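Local coordinates for protein teichoic acid D-alanine hydrolase (Staphylococcus aureus, PDB 5ZH8) that hydrolyses the ester-linked D-alanine of wall and lipoteichoic acids, altering the cell wall and methicillin resistance of the bacterium, at residues F88-I94 against V361-V367; I79-Q84 against M102-Y106; L260-Y264 against F346-V350. All coordinates share one frame; numbering follows the deposited sequence.

Contact 1 (F88-I94 against V361-V367)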
ATOM      1  N   PHE A  88       9.485 -12.894  -3.661  1.00 48.63           N
ATOM      2  CA  PHE A  88       8.658 -12.281  -4.697  1.00 47.54           C
ATOM      3  C   PHE A  88       7.484 -13.192  -5.026  1.00 48.51           C
ATOM      4  O   PHE A  88       7.675 -14.385  -5.255  1.00 49.61           O
ATOM      5  CB  PHE A  88       9.517 -12.057  -5.942  1.00 46.53           C
ATOM      6  CG  PHE A  88       8.780 -11.466  -7.110  1.00 45.66           C
ATOM      7  CD1 PHE A  88       8.239 -10.185  -7.044  1.00 44.74           C
ATOM      8  CD2 PHE A  88       8.666 -12.178  -8.302  1.00 45.93           C
ATOM      9  CE1 PHE A  88       7.581  -9.639  -8.139  1.00 43.74           C
ATOM     10  CE2 PHE A  88       8.013 -11.633  -9.397  1.00 44.91           C
ATOM     11  CZ  PHE A  88       7.467 -10.364  -9.315  1.00 43.71           C
ATOM     12  N   ASN A  89       6.274 -12.638  -5.021  1.00 48.57           N
ATOM     13  CA  ASN A  89       5.091 -13.379  -5.461  1.00 49.38           C
ATOM     14  C   ASN A  89       4.475 -12.696  -6.681  1.00 47.91           C
ATOM     15  O   ASN A  89       3.790 -11.680  -6.553  1.00 46.91           O
ATOM     16  CB  ASN A  89       4.069 -13.495  -4.329  1.00 50.83           C
ATOM     17  CG  ASN A  89       3.026 -14.565  -4.596  1.00 52.40           C
ATOM     18  OD1 ASN A  89       3.107 -15.665  -4.047  1.00 54.31           O
ATOM     19  ND2 ASN A  89       2.048 -14.257  -5.446  1.00 51.60           N
ATOM     20  N   GLY A  90       4.737 -13.259  -7.856  1.00 47.72           N
ATOM     21  CA  GLY A  90       4.245 -12.706  -9.108  1.00 46.78           C
ATOM     22  C   GLY A  90       5.017 -13.261 -10.288  1.00 46.79           C
ATOM     23  O   GLY A  90       5.416 -14.421 -10.268  1.00 47.90           O
ATOM     24  N   SER A  91       5.248 -12.428 -11.304  1.00 45.79           N
ATOM     25  CA  SER A  91       5.881 -12.875 -12.549  1.00 46.10           C
ATOM     26  C   SER A  91       6.784 -11.817 -13.151  1.00 44.94           C
ATOM     27  O   SER A  91       6.539 -10.619 -13.013  1.00 44.23           O
ATOM     28  CB  SER A  91       4.820 -13.241 -13.584  1.00 46.91           C
ATOM     29  OG  SER A  91       5.414 -13.631 -14.815  1.00 47.51           O
ATOM     30  N   VAL A  92       7.817 -12.277 -13.851  1.00 45.28           N
ATOM     31  CA  VAL A  92       8.776 -11.392 -14.494  1.00 44.19           C
ATOM     32  C   VAL A  92       8.873 -11.732 -15.973  1.00 44.80           C
ATOM     33  O   VAL A  92       8.690 -12.882 -16.374  1.00 46.07           O
ATOM     34  CB  VAL A  92      10.175 -11.485 -13.833  1.00 44.26           C
ATOM     35  CG1 VAL A  92      10.824 -12.844 -14.085  1.00 45.82           C
ATOM     36  CG2 VAL A  92      11.069 -10.353 -14.315  1.00 43.21           C
ATOM     37  N   ALA A  93       9.134 -10.710 -16.777  1.00 44.15           N
ATOM     38  CA  ALA A  93       9.465 -10.884 -18.183  1.00 45.07           C
ATOM     39  C   ALA A  93      10.497  -9.829 -18.572  1.00 44.76           C
ATOM     40  O   ALA A  93      10.330  -8.646 -18.269  1.00 43.27           O
ATOM     41  CB  ALA A  93       8.222 -10.755 -19.047  1.00 44.90           C
ATOM     42  N   ILE A  94      11.565 -10.268 -19.227  1.00 46.34           N
ATOM     43  CA  ILE A  94      12.640  -9.374 -19.631  1.00 46.60           C
ATOM     44  C   ILE A  94      12.989  -9.613 -21.095  1.00 47.82           C
ATOM     45  O   ILE A  94      13.278 -10.740 -21.501  1.00 49.26           O
ATOM     46  CB  ILE A  94      13.900  -9.566 -18.760  1.00 47.41           C
ATOM     47  CG1 ILE A  94      13.552  -9.348 -17.281  1.00 46.55           C
ATOM     48  CG2 ILE A  94      15.001  -8.612 -19.214  1.00 47.64           C
ATOM     49  CD1 ILE A  94      14.699  -9.563 -16.320  1.00 47.26           C
ATOM     50  N   VAL A 361      11.859  -4.508 -18.997  1.00 42.07           N
ATOM     51  CA  VAL A 361      11.691  -5.279 -17.770  1.00 42.24           C
ATOM     52  C   VAL A 361      10.272  -5.078 -17.275  1.00 41.37           C
ATOM     53  O   VAL A 361       9.883  -3.960 -16.951  1.00 40.68           O
ATOM     54  CB  VAL A 361      12.689  -4.833 -16.675  1.00 42.54           C
ATOM     55  CG1 VAL A 361      12.597  -5.747 -15.460  1.00 42.96           C
ATOM     56  CG2 VAL A 361      14.104  -4.801 -17.226  1.00 43.46           C
ATOM     57  N   VAL A 362       9.507  -6.166 -17.232  1.00 41.97           N
ATOM     58  CA  VAL A 362       8.117  -6.137 -16.782  1.00 41.89           C
ATOM     59  C   VAL A 362       8.017  -6.986 -15.528  1.00 42.61           C
ATOM     60  O   VAL A 362       8.330  -8.178 -15.564  1.00 43.85           O
ATOM     61  CB  VAL A 362       7.148  -6.702 -17.853  1.00 42.23           C
ATOM     62  CG1 VAL A 362       5.692  -6.487 -17.435  1.00 41.84           C
ATOM     63  CG2 VAL A 362       7.427  -6.091 -19.219  1.00 41.94           C
ATOM     64  N   LEU A 363       7.590  -6.374 -14.426  1.00 42.40           N
ATOM     65  CA  LEU A 363       7.520  -7.056 -13.142  1.00 43.07           C
ATOM     66  C   LEU A 363       6.112  -6.937 -12.572  1.00 43.34           C
ATOM     67  O   LEU A 363       5.645  -5.837 -12.266  1.00 43.01           O
ATOM     68  CB  LEU A 363       8.546  -6.464 -12.176  1.00 43.19           C
ATOM     69  CG  LEU A 363       8.935  -7.344 -10.983  1.00 44.09           C
ATOM     70  CD1 LEU A 363       9.672  -8.588 -11.461  1.00 44.96           C
ATOM     71  CD2 LEU A 363       9.777  -6.577  -9.973  1.00 44.05           C
ATOM     72  N   ALA A 364       5.441  -8.080 -12.444  1.00 44.27           N
ATOM     73  CA  ALA A 364       4.060  -8.129 -11.979  1.00 45.06           C
ATOM     74  C   ALA A 364       3.984  -8.758 -10.589  1.00 46.14           C
ATOM     75  O   ALA A 364       4.488  -9.855 -10.364  1.00 47.04           O
ATOM     76  CB  ALA A 364       3.202  -8.911 -12.965  1.00 45.73           C
ATOM     77  N   LEU A 365       3.332  -8.064  -9.669  1.00 46.36           N
ATOM     78  CA  LEU A 365       3.251  -8.494  -8.288  1.00 47.44           C
ATOM     79  C   LEU A 365       1.789  -8.586  -7.856  1.00 48.30           C
ATOM     80  O   LEU A 365       1.076  -7.593  -7.904  1.00 47.76           O
ATOM     81  CB  LEU A 365       3.998  -7.474  -7.431  1.00 47.32           C
ATOM     82  CG  LEU A 365       4.166  -7.770  -5.951  1.00 48.69           C
ATOM     83  CD1 LEU A 365       5.099  -8.956  -5.732  1.00 49.41           C
ATOM     84  CD2 LEU A 365       4.688  -6.518  -5.264  1.00 48.64           C
ATOM     85  N   ASN A 366       1.348  -9.774  -7.436  1.00 49.70           N
ATOM     86  CA  ASN A 366      -0.048  -9.984  -7.004  1.00 50.84           C
ATOM     87  C   ASN A 366      -0.237 -10.125  -5.482  1.00 52.43           C
ATOM     88  O   ASN A 366      -1.348 -10.348  -5.015  1.00 53.98           O
ATOM     89  CB  ASN A 366      -0.695 -11.155  -7.754  1.00 51.52           C
ATOM     90  CG  ASN A 366      -0.042 -12.488  -7.461  1.00 52.32           C
ATOM     91  OD1 ASN A 366       1.163 -12.638  -7.598  1.00 51.50           O
ATOM     92  ND2 ASN A 366      -0.847 -13.474  -7.085  1.00 54.26           N
ATOM     93  N   VAL A 367       0.842  -9.994  -4.714  1.00 52.55           N
ATOM     94  CA  VAL A 367       0.736  -9.724  -3.277  1.00 53.91           C
ATOM     95  C   VAL A 367       1.288  -8.315  -3.069  1.00 53.33           C
ATOM     96  O   VAL A 367       2.447  -8.045  -3.365  1.00 52.15           O
ATOM     97  CB  VAL A 367       1.517 -10.733  -2.417  1.00 54.65           C
ATOM     98  CG1 VAL A 367       1.308 -10.437  -0.942  1.00 56.19           C
ATOM     99  CG2 VAL A 367       1.090 -12.156  -2.743  1.00 55.66           C
TER
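Ser91 and Ala364 exchange two backbone hydrogen bonds, as do Ala93 and Val362, making this a regular antiparallel pairing between strands 90-96 and 359-365 in the middle of the large sheet of a penicillin-binding-protein-like, serine beta-lactamase fold. Strands far apart in sequence thus lie side by side; over residues 90-94 and 361-365 the axes come within 4.7 Å, with N-to-C directions 175° apart. Between the hydrogen-bonded pairs, Val92 faces Leu363 in a non-hydrogen-bonded pair, and Val92 CG2 rests 3.6 Å from Leu363 CD1. Leu363 CD1 also meets Phe88 CZ at 3.6 Å, so Leu363 fits between a strand neighbour and an aromatic ring. Phe88 gets there because its CG lies anti to the backbone N (chi1 178°), which carries the ring forward, in the direction the strand runs, toward Leu363 and Leu365; its CE1 is 3.5 Å from Leu365 CD1. Helices 74-85 and 371-382 cover this apolar face, Leu83 touching both Phe88 and Val92. The face bearing Ser91, Ala93 and Val362 packs instead on Pro292 of helix 292-303. Past the strand ends the bonding passes to two asparagines. Asn366 N donates to Asn89 O at 3.2 Å, while both side-chain amides also bond the carbonyl of Tyr108. Asn89 ND2 reaches Asn366 OD1 at 2.8 Å, approaching from above the carbonyl plane of that amide, with the two amide planes 42° apart.

Contact 2 (I79-Q84 against M102-Y106)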
ATOM      1  N   ILE A  79      19.124 -12.214 -11.051  1.00 52.84           N
ATOM      2  CA  ILE A  79      17.751 -11.718 -10.954  1.00 50.71           C
ATOM      3  C   ILE A  79      16.864 -12.790 -10.324  1.00 50.66           C
ATOM      4  O   ILE A  79      16.151 -12.526  -9.359  1.00 49.93           O
ATOM      5  CB  ILE A  79      17.187 -11.323 -12.344  1.00 49.56           C
ATOM      6  CG1 ILE A  79      17.923 -10.095 -12.895  1.00 49.15           C
ATOM      7  CG2 ILE A  79      15.695 -11.033 -12.264  1.00 48.11           C
ATOM      8  CD1 ILE A  79      17.779  -9.895 -14.393  1.00 48.88           C
ATOM      9  N   ASP A  80      16.920 -13.994 -10.878  1.00 51.52           N
ATOM     10  CA  ASP A  80      16.148 -15.107 -10.373  1.00 52.15           C
ATOM     11  C   ASP A  80      16.433 -15.336  -8.895  1.00 52.78           C
ATOM     12  O   ASP A  80      15.517 -15.489  -8.078  1.00 52.62           O
ATOM     13  CB  ASP A  80      16.478 -16.373 -11.171  1.00 54.10           C
ATOM     14  CG  ASP A  80      15.762 -17.594 -10.650  1.00 55.26           C
ATOM     15  OD1 ASP A  80      14.522 -17.699 -10.824  1.00 54.59           O
ATOM     16  OD2 ASP A  80      16.445 -18.437 -10.048  1.00 57.24           O
ATOM     17  N   LYS A  81      17.717 -15.348  -8.561  1.00 53.68           N
ATOM     18  CA  LYS A  81      18.143 -15.576  -7.191  1.00 54.27           C
ATOM     19  C   LYS A  81      17.598 -14.499  -6.269  1.00 52.48           C
ATOM     20  O   LYS A  81      17.175 -14.777  -5.150  1.00 53.05           O
ATOM     21  CB  LYS A  81      19.667 -15.607  -7.121  1.00 55.91           C
ATOM     22  CG  LYS A  81      20.208 -16.035  -5.779  1.00 57.56           C
ATOM     23  CD  LYS A  81      21.685 -16.359  -5.885  1.00 59.88           C
ATOM     24  CE  LYS A  81      22.167 -17.150  -4.678  1.00 62.27           C
ATOM     25  NZ  LYS A  81      21.600 -18.535  -4.602  1.00 63.69           N
ATOM     26  N   TYR A  82      17.618 -13.264  -6.744  1.00 50.77           N
ATOM     27  CA  TYR A  82      17.081 -12.147  -5.982  1.00 49.38           C
ATOM     28  C   TYR A  82      15.585 -12.314  -5.782  1.00 48.72           C
ATOM     29  O   TYR A  82      15.098 -12.194  -4.662  1.00 48.86           O
ATOM     30  CB  TYR A  82      17.379 -10.811  -6.662  1.00 47.93           C
ATOM     31  CG  TYR A  82      16.456  -9.730  -6.201  1.00 46.48           C
ATOM     32  CD1 TYR A  82      16.450  -9.329  -4.880  1.00 46.80           C
ATOM     33  CD2 TYR A  82      15.562  -9.132  -7.078  1.00 45.18           C
ATOM     34  CE1 TYR A  82      15.588  -8.357  -4.431  1.00 46.12           C
ATOM     35  CE2 TYR A  82      14.692  -8.141  -6.648  1.00 44.37           C
ATOM     36  CZ  TYR A  82      14.702  -7.767  -5.323  1.00 45.03           C
ATOM     37  OH  TYR A  82      13.842  -6.788  -4.899  1.00 44.64           O
ATOM     38  N   LEU A  83      14.859 -12.600  -6.859  1.00 48.38           N
ATOM     39  CA  LEU A  83      13.402 -12.762  -6.784  1.00 47.99           C
ATOM     40  C   LEU A  83      12.990 -13.906  -5.870  1.00 49.55           C
ATOM     41  O   LEU A  83      12.005 -13.787  -5.141  1.00 49.90           O
ATOM     42  CB  LEU A  83      12.798 -12.970  -8.172  1.00 47.46           C
ATOM     43  CG  LEU A  83      12.863 -11.764  -9.108  1.00 46.06           C
ATOM     44  CD1 LEU A  83      12.238 -12.129 -10.444  1.00 45.89           C
ATOM     45  CD2 LEU A  83      12.178 -10.551  -8.500  1.00 45.01           C
ATOM     46  N   GLN A  84      13.740 -15.007  -5.897  1.00 51.07           N
ATOM     47  CA  GLN A  84      13.453 -16.123  -5.010  1.00 52.71           C
ATOM     48  C   GLN A  84      13.729 -15.772  -3.546  1.00 53.04           C
ATOM     49  O   GLN A  84      12.862 -15.942  -2.694  1.00 53.73           O
ATOM     50  CB  GLN A  84      14.251 -17.356  -5.405  1.00 54.75           C
ATOM     51  CG  GLN A  84      13.810 -18.004  -6.699  1.00 55.29           C
ATOM     52  CD  GLN A  84      14.351 -19.427  -6.843  1.00 57.90           C
ATOM     53  OE1 GLN A  84      14.530 -20.166  -5.858  1.00 59.42           O
ATOM     54  NE2 GLN A  84      14.619 -19.820  -8.088  1.00 58.55           N
ATOM     55  N   MET A 102      13.978 -13.791 -20.521  1.00 52.89           N
ATOM     56  CA  MET A 102      13.516 -14.304 -19.242  1.00 52.52           C
ATOM     57  C   MET A 102      12.009 -14.154 -19.110  1.00 51.33           C
ATOM     58  O   MET A 102      11.457 -13.100 -19.411  1.00 50.10           O
ATOM     59  CB  MET A 102      14.213 -13.591 -18.077  1.00 51.58           C
ATOM     60  CG  MET A 102      13.945 -14.231 -16.719  1.00 51.50           C
ATOM     61  SD  MET A 102      14.973 -13.570 -15.405  1.00 50.69           S
ATOM     62  CE  MET A 102      14.488 -14.648 -14.059  1.00 51.53           C
ATOM     63  N   SER A 103      11.361 -15.217 -18.647  1.00 52.19           N
ATOM     64  CA  SER A 103       9.927 -15.232 -18.398  1.00 51.53           C
ATOM     65  C   SER A 103       9.672 -16.295 -17.350  1.00 52.57           C
ATOM     66  O   SER A 103       9.867 -17.482 -17.618  1.00 54.69           O
ATOM     67  CB  SER A 103       9.153 -15.556 -19.678  1.00 52.41           C
ATOM     68  OG  SER A 103       7.756 -15.499 -19.461  1.00 52.00           O
ATOM     69  N   LYS A 104       9.262 -15.878 -16.154  1.00 51.45           N
ATOM     70  CA  LYS A 104       9.142 -16.813 -15.037  1.00 52.41           C
ATOM     71  C   LYS A 104       8.170 -16.324 -13.971  1.00 51.06           C
ATOM     72  O   LYS A 104       8.126 -15.138 -13.649  1.00 49.22           O
ATOM     73  CB  LYS A 104      10.525 -17.057 -14.416  1.00 53.06           C
ATOM     74  CG  LYS A 104      10.553 -18.165 -13.384  1.00 54.87           C
ATOM     75  CD  LYS A 104      11.981 -18.528 -13.000  1.00 55.99           C
ATOM     76  CE  LYS A 104      12.003 -19.692 -12.014  1.00 57.97           C
ATOM     77  NZ  LYS A 104      13.378 -20.013 -11.530  1.00 59.17           N
ATOM     78  N   GLY A 105       7.392 -17.260 -13.435  1.00 52.31           N
ATOM     79  CA  GLY A 105       6.443 -16.988 -12.360  1.00 51.76           C
ATOM     80  C   GLY A 105       6.986 -17.459 -11.023  1.00 52.37           C
ATOM     81  O   GLY A 105       7.716 -18.449 -10.956  1.00 53.82           O
ATOM     82  N   TYR A 106       6.630 -16.739  -9.963  1.00 51.29           N
ATOM     83  CA  TYR A 106       7.072 -17.049  -8.612  1.00 51.78           C
ATOM     84  C   TYR A 106       5.873 -16.999  -7.658  1.00 52.16           C
ATOM     85  O   TYR A 106       5.018 -16.114  -7.762  1.00 50.99           O
ATOM     86  CB  TYR A 106       8.118 -16.037  -8.154  1.00 50.29           C
ATOM     87  CG  TYR A 106       9.377 -15.961  -8.996  1.00 49.93           C
ATOM     88  CD1 TYR A 106       9.410 -15.209 -10.167  1.00 48.82           C
ATOM     89  CD2 TYR A 106      10.552 -16.608  -8.598  1.00 51.02           C
ATOM     90  CE1 TYR A 106      10.570 -15.123 -10.931  1.00 48.77           C
ATOM     91  CE2 TYR A 106      11.715 -16.529  -9.356  1.00 50.87           C
ATOM     92  CZ  TYR A 106      11.723 -15.782 -10.512  1.00 49.74           C
ATOM     93  OH  TYR A 106      12.865 -15.686 -11.256  1.00 49.77           O
TER
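Tyr106, the last residue of its strand, points at the helix, crossing Leu83 and Gln84 at about right angles. With CG placed anti to the carbonyl carbon (chi1 -60°), the ring is brought alongside the helix, with Leu83 on one face and Gln84 at an edge. Beyond CB, the CD2 edge runs beside Gln84 CG, which comes within 3.7 Å of Tyr106 CE2 near the plane of the ring. Leu83 CB lies 4.0 Å from the ring centroid in a CH-pi contact, and its CD1 reaches Tyr106 CE1 at 3.5 Å. At the tip, OH donates to Asp80 OD1 over 2.6 Å, meeting the carboxylate on its anti side.

This is the packing of helix 74-85 on the large antiparallel sheet of the serine beta-lactamase-like fold. The strand it covers, 99-106, is joined by a tight connection to strand 90-96, which also receives Ile79 and Leu83. Residues 79-84 and 102-106 run almost the same way, 15° apart.

Asp80 OD1 has a second donor across the contact. The extended chain of Lys104 brings NZ to 2.7 Å from Asp80 OD1, completing a salt bridge from above the carboxylate plane, 35° out of it. One oxygen thus takes both a hydroxyl and an ammonium, which probably favours the ionised acid, and Gln84 NE2 of the same helix adds a weak, long bond to it. Tyr69 of strand 68-69 packs on Asp80, Lys104 and Met102. Toward the N-terminal end of 79-84, Met102 adds apolar contact: its CE lies 3.9 Å from Asp80 CB and its SD 4.1 Å from Ile79 CG2.

Contact 3 (L260-Y264 against F346-V350)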
ATOM      1  N   LEU A 260      -6.389 -15.406 -14.794  1.00 59.31           N
ATOM      2  CA  LEU A 260      -6.489 -14.087 -14.166  1.00 57.67           C
ATOM      3  C   LEU A 260      -6.051 -14.155 -12.706  1.00 57.48           C
ATOM      4  O   LEU A 260      -6.670 -14.843 -11.902  1.00 60.08           O
ATOM      5  CB  LEU A 260      -7.914 -13.526 -14.293  1.00 58.70           C
ATOM      6  CG  LEU A 260      -8.268 -12.631 -15.504  1.00 57.74           C
ATOM      7  CD1 LEU A 260      -7.614 -13.028 -16.826  1.00 57.17           C
ATOM      8  CD2 LEU A 260      -9.779 -12.550 -15.653  1.00 59.67           C
ATOM      9  N   ALA A 261      -4.992 -13.425 -12.376  1.00 55.17           N
ATOM     10  CA  ALA A 261      -4.412 -13.448 -11.040  1.00 54.80           C
ATOM     11  C   ALA A 261      -5.293 -12.768 -10.006  1.00 55.34           C
ATOM     12  O   ALA A 261      -6.025 -11.833 -10.306  1.00 54.84           O
ATOM     13  CB  ALA A 261      -3.035 -12.788 -11.056  1.00 52.68           C
ATOM     14  N   LYS A 262      -5.195 -13.252  -8.775  1.00 56.61           N
ATOM     15  CA  LYS A 262      -5.868 -12.653  -7.638  1.00 57.54           C
ATOM     16  C   LYS A 262      -4.849 -11.805  -6.889  1.00 56.08           C
ATOM     17  O   LYS A 262      -3.704 -12.219  -6.708  1.00 55.04           O
ATOM     18  CB  LYS A 262      -6.432 -13.743  -6.720  1.00 60.13           C
ATOM     19  CG  LYS A 262      -7.365 -14.713  -7.429  1.00 62.08           C
ATOM     20  CD  LYS A 262      -7.796 -15.876  -6.540  1.00 64.74           C
ATOM     21  CE  LYS A 262      -8.909 -15.492  -5.579  1.00 66.68           C
ATOM     22  NZ  LYS A 262      -9.311 -16.640  -4.709  1.00 69.76           N
ATOM     23  N   GLY A 263      -5.269 -10.619  -6.465  1.00 56.25           N
ATOM     24  CA  GLY A 263      -4.408  -9.705  -5.721  1.00 55.59           C
ATOM     25  C   GLY A 263      -4.648  -9.843  -4.236  1.00 57.87           C
ATOM     26  O   GLY A 263      -5.755 -10.175  -3.808  1.00 59.86           O
ATOM     27  N   TYR A 264      -3.612  -9.581  -3.445  1.00 57.96           N
ATOM     28  CA  TYR A 264      -3.683  -9.793  -2.001  1.00 60.18           C
ATOM     29  C   TYR A 264      -3.061  -8.649  -1.206  1.00 61.09           C
ATOM     30  O   TYR A 264      -2.136  -7.976  -1.664  1.00 58.79           O
ATOM     31  CB  TYR A 264      -2.998 -11.107  -1.634  1.00 59.99           C
ATOM     32  CG  TYR A 264      -3.670 -12.321  -2.221  1.00 60.56           C
ATOM     33  CD1 TYR A 264      -4.694 -12.963  -1.540  1.00 62.93           C
ATOM     34  CD2 TYR A 264      -3.286 -12.827  -3.456  1.00 58.99           C
ATOM     35  CE1 TYR A 264      -5.317 -14.079  -2.068  1.00 64.03           C
ATOM     36  CE2 TYR A 264      -3.909 -13.939  -3.998  1.00 60.14           C
ATOM     37  CZ  TYR A 264      -4.923 -14.567  -3.296  1.00 62.68           C
ATOM     38  OH  TYR A 264      -5.544 -15.676  -3.823  1.00 63.99           O
ATOM     39  N   PHE A 346      -3.445  -1.646  -8.316  1.00 46.92           N
ATOM     40  CA  PHE A 346      -4.888  -1.842  -8.277  1.00 48.12           C
ATOM     41  C   PHE A 346      -5.248  -3.194  -7.666  1.00 48.99           C
ATOM     42  O   PHE A 346      -4.644  -4.214  -8.003  1.00 47.87           O
ATOM     43  CB  PHE A 346      -5.443  -1.722  -9.715  1.00 47.44           C
ATOM     44  CG  PHE A 346      -6.776  -1.028  -9.821  1.00 48.78           C
ATOM     45  CD1 PHE A 346      -7.137   0.012  -8.964  1.00 49.99           C
ATOM     46  CD2 PHE A 346      -7.648  -1.378 -10.841  1.00 49.16           C
ATOM     47  CE1 PHE A 346      -8.369   0.632  -9.091  1.00 51.57           C
ATOM     48  CE2 PHE A 346      -8.877  -0.747 -10.979  1.00 50.42           C
ATOM     49  CZ  PHE A 346      -9.232   0.257 -10.105  1.00 51.69           C
ATOM     50  N   PHE A 347      -6.227  -3.175  -6.765  1.00 50.86           N
ATOM     51  CA  PHE A 347      -6.743  -4.373  -6.097  1.00 52.39           C
ATOM     52  C   PHE A 347      -5.677  -5.406  -5.769  1.00 51.52           C
ATOM     53  O   PHE A 347      -5.699  -6.528  -6.274  1.00 51.11           O
ATOM     54  CB  PHE A 347      -7.884  -4.991  -6.909  1.00 53.31           C
ATOM     55  CG  PHE A 347      -9.108  -4.126  -6.959  1.00 54.66           C
ATOM     56  CD1 PHE A 347     -10.057  -4.184  -5.945  1.00 57.06           C
ATOM     57  CD2 PHE A 347      -9.298  -3.236  -8.004  1.00 53.52           C
ATOM     58  CE1 PHE A 347     -11.174  -3.378  -5.980  1.00 58.60           C
ATOM     59  CE2 PHE A 347     -10.422  -2.429  -8.043  1.00 55.02           C
ATOM     60  CZ  PHE A 347     -11.358  -2.503  -7.028  1.00 57.61           C
ATOM     61  N   GLY A 348      -4.733  -4.988  -4.930  1.00 51.31           N
ATOM     62  CA  GLY A 348      -3.688  -5.864  -4.406  1.00 51.18           C
ATOM     63  C   GLY A 348      -2.613  -6.298  -5.383  1.00 49.28           C
ATOM     64  O   GLY A 348      -1.812  -7.172  -5.063  1.00 49.34           O
ATOM     65  N   GLN A 349      -2.580  -5.690  -6.567  1.00 47.85           N
ATOM     66  CA  GLN A 349      -1.591  -6.032  -7.574  1.00 46.09           C
ATOM     67  C   GLN A 349      -0.775  -4.803  -7.919  1.00 44.49           C
ATOM     68  O   GLN A 349      -1.222  -3.674  -7.724  1.00 44.74           O
ATOM     69  CB  GLN A 349      -2.265  -6.611  -8.815  1.00 46.20           C
ATOM     70  CG  GLN A 349      -3.196  -7.781  -8.496  1.00 48.37           C
ATOM     71  CD  GLN A 349      -3.509  -8.673  -9.685  1.00 48.57           C
ATOM     72  OE1 GLN A 349      -2.831  -8.622 -10.713  1.00 47.71           O
ATOM     73  NE2 GLN A 349      -4.530  -9.508  -9.547  1.00 50.35           N
ATOM     74  N   VAL A 350       0.441  -5.030  -8.399  1.00 43.34           N
ATOM     75  CA  VAL A 350       1.316  -3.955  -8.847  1.00 42.27           C
ATOM     76  C   VAL A 350       1.968  -4.399 -10.149  1.00 41.50           C
ATOM     77  O   VAL A 350       2.599  -5.458 -10.200  1.00 42.07           O
ATOM     78  CB  VAL A 350       2.424  -3.618  -7.831  1.00 42.24           C
ATOM     79  CG1 VAL A 350       2.980  -2.235  -8.120  1.00 41.56           C
ATOM     80  CG2 VAL A 350       1.904  -3.680  -6.405  1.00 43.77           C
TER
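Phe347 makes its contact with Gly263 through the backbone: its O accepts a CA-H...O contact from Gly263 CA at 3.5 Å. Phe347 is the second residue of a type I' turn from Phe346 to Gln349, the two-residue connection of a beta hairpin between strands 340-346 and 349-355. Phe346 and Gln349 close that hairpin with a pair of backbone bonds, and the aromatic side chain of Phe347 leads away from the loop 260-264 to pack on Leu124, Asn277 and Ile278. Gly348 follows, with a phi of 72° suited to this turn. Its CA lies 4.1 Å from Gly263 CA, a close backbone approach with a glycine on each side, and its O accepts a weak hydrogen bond from Tyr264 N at 3.4 Å. Gln349 then supplies the side chain that spans the contact. Its CG sits beside the backbone N (chi1 -53°) and passes 3.6 Å from Gly263 CA. The chain continues extended, so that NE2 arrives 2.9 Å from Ala261 O in a bent, weak hydrogen bond. At the other end of the amide, OE1 accepts from Leu124 N of strand 123-124, and the two bonds together probably set its orientation. Glu112 engages Lys262 NZ in a salt bridge and Tyr264 OH in a hydrogen bond. With both hydrogen bonds across the contact weak, the join probably depends on the close fit of Gly263 against Gly348 and the Gln349 OE1 bond.

In the fold
The large antiparallel sheet is common to all three contacts, yet each uses it differently. All are largely buried. Contact 1, wholly so, is the sheet's interior, with strand-to-strand backbone bonding flanked by apolar side chains. Contact 2 lies farther from the chain's centre, where a helix covers the same sheet, and mixes a salt bridge with ring packing beside an exposed rim at its glutamine. It adjoins contact 1 through backbone hydrogen bonds between strands 90-96 and 99-106. Contact 3 is at the other flank of strand 359-365, where Leu365 O meets Val350 N and Asn366 ND2 reaches Lys262 O; it joins a loop to a hairpin tip by weaker polar bonds. Contacts 2 and 3 do not touch.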